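Local structure of class II aldolase/adducin domain protein (Pseudomonas syringae pv. phaseolicola 1448A, 3OCR) at residues Arg61-Ala73 with Leu86-Thr100. The protein is of uncertain function but belongs to the class II aldolase/adducin family and may act as a lyase or bind actin filaments. Numbering follows the deposited sequence.
Sequences RVPGPDEHFLINA and LVKVDIDGTIVDDPT
Val-62, short and branched, lays its CG2 methyl across the Lys-88 chain at about a right angle, 3.9 Å from Lys-88 CD, and so covers the methylenes without reaching the amine. At Glu-67, where the chain kinks in an inverse gamma turn, the carbonyl O does not pair directly with Ile-91 N; a water bridges the two, accepting from Ile-91 N and donating to Glu-67 O.

His-68 has a flat ring suited to being sandwiched. Val-96 CG2 sits over one face, a CH-pi contact 4.0 Å from the ring centroid, while Asp-66 CB covers the opposite face. In the ring plane, ND1 lies 2.6 Å from a water, which accepts a hydrogen bond from Lys-88 NZ. Lysine can serve both environments: its methylenes pass His-68 CB, and a bend at chi3 (74°) carries the amine to that water and to a salt bridge with Glu-31.

Phe-69 and Val-89 form a hydrogen-bonded antiparallel pair, with N-O distances of 2.7 Å both from Phe-69 N to Val-89 O and from Val-89 N to Phe-69 O. The Phe-69 side chain lies on the same face as Val-89, and its ring atom CE2 comes to 3.5 Å from Ile-91 CD1, the two side chains running side by side. On the other face Leu-70 CD2 packs on Leu-86 CB, the two apolar side chains crossing at about a right angle. Ile-71 repeats the paired bonds with Val-87, and small Ala-73 lets its CB touch both Val-87 CG2 (3.7 Å) and Thr-100 OG1 (3.5 Å).

Strand 68-71 lies between 58-61 and 87-90 in the mixed sheet; 95-97 follows through the Asp-90 to Gly-93 type I turn. Helix 29-47 covers the Leu-70 face, whereas Phe-69 and Ile-71 point to the other, toward Tyr-109, His-116 and Ile-104.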
loop_
_atom_site.group_PDB
_atom_site.type_symbol
_atom_site.label_atom_id
_atom_site.label_comp_id
_atom_site.label_asym_id
_atom_site.label_seq_id
_atom_site.Cartn_x
_atom_site.Cartn_y
_atom_site.Cartn_z
ATOM N N ARG A 61 22.592 -22.615 -10.124
ATOM C CA ARG A 61 23.687 -23.515 -10.386
ATOM C C ARG A 61 24.965 -22.738 -10.735
ATOM O O ARG A 61 24.928 -21.771 -11.496
ATOM C CB ARG A 61 23.357 -24.507 -11.495
ATOM C CG ARG A 61 24.447 -25.623 -11.560
ATOM C CD ARG A 61 24.244 -26.526 -12.705
ATOM N NE ARG A 61 25.076 -27.745 -12.661
ATOM C CZ ARG A 61 26.337 -27.837 -13.088
ATOM N NH1 ARG A 61 26.992 -26.775 -13.541
ATOM N NH2 ARG A 61 26.964 -29.007 -13.038
ATOM N N VAL A 62 26.078 -23.156 -10.144
ATOM C CA VAL A 62 27.405 -22.648 -10.492
ATOM C C VAL A 62 27.799 -23.300 -11.823
ATOM O O VAL A 62 27.839 -24.528 -11.915
ATOM C CB VAL A 62 28.439 -22.992 -9.394
ATOM C CG1 VAL A 62 29.872 -22.563 -9.810
ATOM C CG2 VAL A 62 28.056 -22.360 -8.063
ATOM N N PRO A 63 28.051 -22.492 -12.877
ATOM C CA PRO A 63 28.433 -23.119 -14.140
ATOM C C PRO A 63 29.763 -23.837 -14.004
ATOM O O PRO A 63 30.681 -23.314 -13.373
ATOM C CB PRO A 63 28.553 -21.937 -15.115
ATOM C CG PRO A 63 27.723 -20.871 -14.529
ATOM C CD PRO A 63 27.813 -21.047 -13.027
ATOM N N GLY A 64 29.851 -25.034 -14.571
ATOM C CA GLY A 64 31.067 -25.840 -14.508
ATOM C C GLY A 64 30.748 -27.321 -14.401
ATOM O O GLY A 64 29.584 -27.712 -14.494
ATOM N N PRO A 65 31.779 -28.161 -14.194
ATOM C CA PRO A 65 31.570 -29.616 -14.158
ATOM C C PRO A 65 31.036 -30.162 -12.815
ATOM O O PRO A 65 30.794 -31.367 -12.698
ATOM C CB PRO A 65 32.964 -30.165 -14.452
ATOM C CG PRO A 65 33.889 -29.142 -13.880
ATOM C CD PRO A 65 33.201 -27.804 -14.004
ATOM N N ASP A 66 30.853 -29.288 -11.829
ATOM C CA ASP A 66 30.405 -29.688 -10.493
ATOM C C ASP A 66 28.944 -29.334 -10.249
ATOM O O ASP A 66 28.494 -28.230 -10.603
ATOM C CB ASP A 66 31.250 -29.003 -9.425
ATOM C CG ASP A 66 32.726 -29.306 -9.560
ATOM O OD1 ASP A 66 33.128 -30.480 -9.363
ATOM O OD2 ASP A 66 33.486 -28.359 -9.852
ATOM N N GLU A 67 28.212 -30.251 -9.618
ATOM C CA GLU A 67 26.840 -29.973 -9.218
ATOM C C GLU A 67 26.830 -29.127 -7.938
ATOM O O GLU A 67 26.447 -29.594 -6.864
ATOM C CB GLU A 67 26.022 -31.265 -9.083
ATOM C CG GLU A 67 25.734 -31.986 -10.428
ATOM C CD GLU A 67 24.629 -31.310 -11.266
ATOM O OE1 GLU A 67 23.554 -30.969 -10.714
ATOM O OE2 GLU A 67 24.830 -31.125 -12.489
ATOM N N HIS A 68 27.288 -27.881 -8.077
ATOM C CA HIS A 68 27.336 -26.919 -6.983
ATOM C C HIS A 68 26.350 -25.782 -7.226
ATOM O O HIS A 68 26.056 -25.453 -8.383
ATOM C CB HIS A 68 28.748 -26.373 -6.780
ATOM C CG HIS A 68 29.727 -27.394 -6.292
ATOM N ND1 HIS A 68 31.093 -27.191 -6.322
ATOM C CD2 HIS A 68 29.544 -28.635 -5.783
ATOM C CE1 HIS A 68 31.707 -28.258 -5.844
ATOM N NE2 HIS A 68 30.789 -29.150 -5.509
ATOM N N PHE A 69 25.835 -25.219 -6.127
ATOM C CA PHE A 69 24.765 -24.222 -6.133
ATOM C C PHE A 69 25.003 -23.111 -5.127
ATOM O O PHE A 69 25.624 -23.317 -4.086
ATOM C CB PHE A 69 23.403 -24.888 -5.846
ATOM C CG PHE A 69 23.105 -26.009 -6.768
ATOM C CD1 PHE A 69 22.405 -25.787 -7.936
ATOM C CD2 PHE A 69 23.605 -27.292 -6.509
ATOM C CE1 PHE A 69 22.159 -26.833 -8.827
ATOM C CE2 PHE A 69 23.379 -28.341 -7.399
ATOM C CZ PHE A 69 22.648 -28.107 -8.562
ATOM N N LEU A 70 24.491 -21.928 -5.451
ATOM C CA LEU A 70 24.585 -20.759 -4.580
ATOM C C LEU A 70 23.248 -20.434 -3.933
ATOM O O LEU A 70 22.190 -20.522 -4.576
ATOM C CB LEU A 70 25.080 -19.561 -5.388
ATOM C CG LEU A 70 26.494 -19.684 -5.960
ATOM C CD1 LEU A 70 26.647 -18.868 -7.277
ATOM C CD2 LEU A 70 27.489 -19.229 -4.904
ATOM N N ILE A 71 23.298 -20.062 -2.654
ATOM C CA ILE A 71 22.112 -19.692 -1.876
ATOM C C ILE A 71 22.534 -18.698 -0.775
ATOM O O ILE A 71 23.747 -18.553 -0.479
ATOM C CB ILE A 71 21.409 -20.969 -1.313
ATOM C CG1 ILE A 71 20.017 -20.658 -0.765
ATOM C CG2 ILE A 71 22.320 -21.684 -0.300
ATOM C CD1 ILE A 71 18.999 -21.783 -0.955
ATOM N N ASN A 72 21.563 -17.974 -0.212
ATOM C CA ASN A 72 21.843 -17.059 0.901
ATOM C C ASN A 72 22.315 -17.790 2.153
ATOM O O ASN A 72 21.928 -18.943 2.403
ATOM C CB ASN A 72 20.648 -16.116 1.218
ATOM C CG ASN A 72 19.403 -16.860 1.714
ATOM O OD1 ASN A 72 18.952 -17.838 1.119
ATOM N ND2 ASN A 72 18.840 -16.379 2.810
ATOM N N ALA A 73 23.178 -17.117 2.902
ATOM C CA ALA A 73 23.591 -17.548 4.227
ATOM C C ALA A 73 22.419 -17.463 5.196
ATOM O O ALA A 73 21.592 -16.552 5.103
ATOM C CB ALA A 73 24.785 -16.689 4.738
ATOM N N LEU A 86 27.309 -15.000 -0.730
ATOM C CA LEU A 86 26.465 -16.126 -1.081
ATOM C C LEU A 86 27.202 -17.387 -0.679
ATOM O O LEU A 86 28.437 -17.394 -0.585
ATOM C CB LEU A 86 26.149 -16.131 -2.568
ATOM C CG LEU A 86 25.060 -15.122 -2.909
ATOM C CD1 LEU A 86 25.196 -14.742 -4.352
ATOM C CD2 LEU A 86 23.658 -15.715 -2.606
ATOM N N VAL A 87 26.444 -18.439 -0.400
ATOM C CA VAL A 87 27.064 -19.678 0.022
ATOM C C VAL A 87 26.993 -20.710 -1.096
ATOM O O VAL A 87 25.917 -20.924 -1.685
ATOM C CB VAL A 87 26.420 -20.242 1.313
ATOM C CG1 VAL A 87 27.216 -21.433 1.834
ATOM C CG2 VAL A 87 26.307 -19.168 2.381
ATOM N N LYS A 88 28.124 -21.368 -1.348
ATOM C CA LYS A 88 28.192 -22.459 -2.320
ATOM C C LYS A 88 28.027 -23.794 -1.628
ATOM O O LYS A 88 28.804 -24.145 -0.721
ATOM C CB LYS A 88 29.506 -22.444 -3.092
ATOM C CG LYS A 88 29.549 -23.492 -4.222
ATOM C CD LYS A 88 30.644 -23.185 -5.232
ATOM C CE LYS A 88 32.022 -23.509 -4.681
ATOM N NZ LYS A 88 33.059 -23.253 -5.718
ATOM N N VAL A 89 27.008 -24.528 -2.068
ATOM C CA VAL A 89 26.676 -25.832 -1.493
ATOM C C VAL A 89 26.563 -26.894 -2.610
ATOM O O VAL A 89 26.405 -26.544 -3.787
ATOM C CB VAL A 89 25.360 -25.787 -0.670
ATOM C CG1 VAL A 89 25.476 -24.796 0.507
ATOM C CG2 VAL A 89 24.162 -25.442 -1.542
ATOM N N ASP A 90 26.656 -28.169 -2.233
ATOM C CA ASP A 90 26.491 -29.275 -3.197
ATOM C C ASP A 90 25.005 -29.612 -3.263
ATOM O O ASP A 90 24.203 -28.939 -2.630
ATOM C CB ASP A 90 27.338 -30.502 -2.799
ATOM C CG ASP A 90 26.984 -31.061 -1.414
ATOM O OD1 ASP A 90 25.869 -30.819 -0.908
ATOM O OD2 ASP A 90 27.839 -31.764 -0.830
ATOM N N ILE A 91 24.636 -30.643 -4.012
ATOM C CA ILE A 91 23.229 -31.023 -4.145
ATOM C C ILE A 91 22.565 -31.413 -2.814
ATOM O O ILE A 91 21.350 -31.292 -2.667
ATOM C CB ILE A 91 23.015 -32.096 -5.249
ATOM C CG1 ILE A 91 21.559 -32.111 -5.742
ATOM C CG2 ILE A 91 23.493 -33.490 -4.789
ATOM C CD1 ILE A 91 21.042 -30.747 -6.280
ATOM N N ASP A 92 23.355 -31.828 -1.831
ATOM C CA ASP A 92 22.826 -32.202 -0.507
ATOM C C ASP A 92 22.661 -31.037 0.453
ATOM O O ASP A 92 22.046 -31.190 1.501
ATOM C CB ASP A 92 23.756 -33.208 0.153
ATOM C CG ASP A 92 23.876 -34.466 -0.634
ATOM O OD1 ASP A 92 22.870 -34.832 -1.285
ATOM O OD2 ASP A 92 24.961 -35.086 -0.599
ATOM N N GLY A 93 23.232 -29.890 0.107
ATOM C CA GLY A 93 23.250 -28.744 0.997
ATOM C C GLY A 93 24.482 -28.655 1.876
ATOM O O GLY A 93 24.527 -27.833 2.796
ATOM N N THR A 94 25.478 -29.498 1.603
ATOM C CA THR A 94 26.726 -29.467 2.353
ATOM C C THR A 94 27.524 -28.263 1.866
ATOM O O THR A 94 27.628 -28.030 0.675
ATOM C CB THR A 94 27.548 -30.771 2.143
ATOM O OG1 THR A 94 26.738 -31.903 2.476
ATOM C CG2 THR A 94 28.833 -30.792 3.002
ATOM N N ILE A 95 28.085 -27.505 2.797
ATOM C CA ILE A 95 28.867 -26.330 2.449
ATOM C C ILE A 95 30.022 -26.787 1.583
ATOM O O ILE A 95 30.697 -27.755 1.917
ATOM C CB ILE A 95 29.450 -25.652 3.720
ATOM C CG1 ILE A 95 28.342 -25.194 4.688
ATOM C CG2 ILE A 95 30.421 -24.528 3.356
ATOM C CD1 ILE A 95 27.252 -24.344 4.069
ATOM N N VAL A 96 30.235 -26.103 0.468
ATOM C CA VAL A 96 31.472 -26.257 -0.284
ATOM C C VAL A 96 32.353 -25.034 -0.002
ATOM O O VAL A 96 33.550 -25.167 0.229
ATOM C CB VAL A 96 31.217 -26.490 -1.798
ATOM C CG1 VAL A 96 32.539 -26.626 -2.564
ATOM C CG2 VAL A 96 30.359 -27.742 -2.000
ATOM N N ASP A 97 31.735 -23.850 0.020
ATOM C CA ASP A 97 32.440 -22.596 0.257
ATOM C C ASP A 97 31.493 -21.610 0.943
ATOM O O ASP A 97 30.592 -21.074 0.307
ATOM C CB ASP A 97 32.915 -22.019 -1.085
ATOM C CG ASP A 97 33.957 -20.909 -0.926
ATOM O OD1 ASP A 97 34.064 -20.306 0.163
ATOM O OD2 ASP A 97 34.653 -20.623 -1.917
ATOM N N ASP A 98 31.693 -21.386 2.239
ATOM C CA ASP A 98 30.853 -20.459 2.996
ATOM C C ASP A 98 31.673 -19.290 3.526
ATOM O O ASP A 98 32.236 -19.377 4.622
ATOM C CB ASP A 98 30.159 -21.158 4.161
ATOM C CG ASP A 98 29.292 -20.209 4.989
ATOM O OD1 ASP A 98 29.086 -19.039 4.580
ATOM O OD2 ASP A 98 28.804 -20.646 6.055
ATOM N N PRO A 99 31.714 -18.180 2.769
ATOM C CA PRO A 99 32.510 -17.018 3.184
ATOM C C PRO A 99 31.997 -16.345 4.470
ATOM O O PRO A 99 32.693 -15.496 5.019
ATOM C CB PRO A 99 32.377 -16.057 1.987
ATOM C CG PRO A 99 31.968 -16.925 0.837
ATOM C CD PRO A 99 31.068 -17.951 1.462
ATOM N N THR A 100 30.804 -16.714 4.944
ATOM C CA THR A 100 30.209 -16.052 6.122
ATOM C C THR A 100 30.390 -16.803 7.435
ATOM O O THR A 100 30.312 -16.208 8.510
ATOM C CB THR A 100 28.695 -15.825 5.952
ATOM O OG1 THR A 100 28.001 -17.072 6.106
ATOM C CG2 THR A 100 28.381 -15.243 4.575
HETATM O O HOH W 1 26.631 -32.075 -5.562
HETATM O O HOH W 2 32.586 -25.333 -7.373
#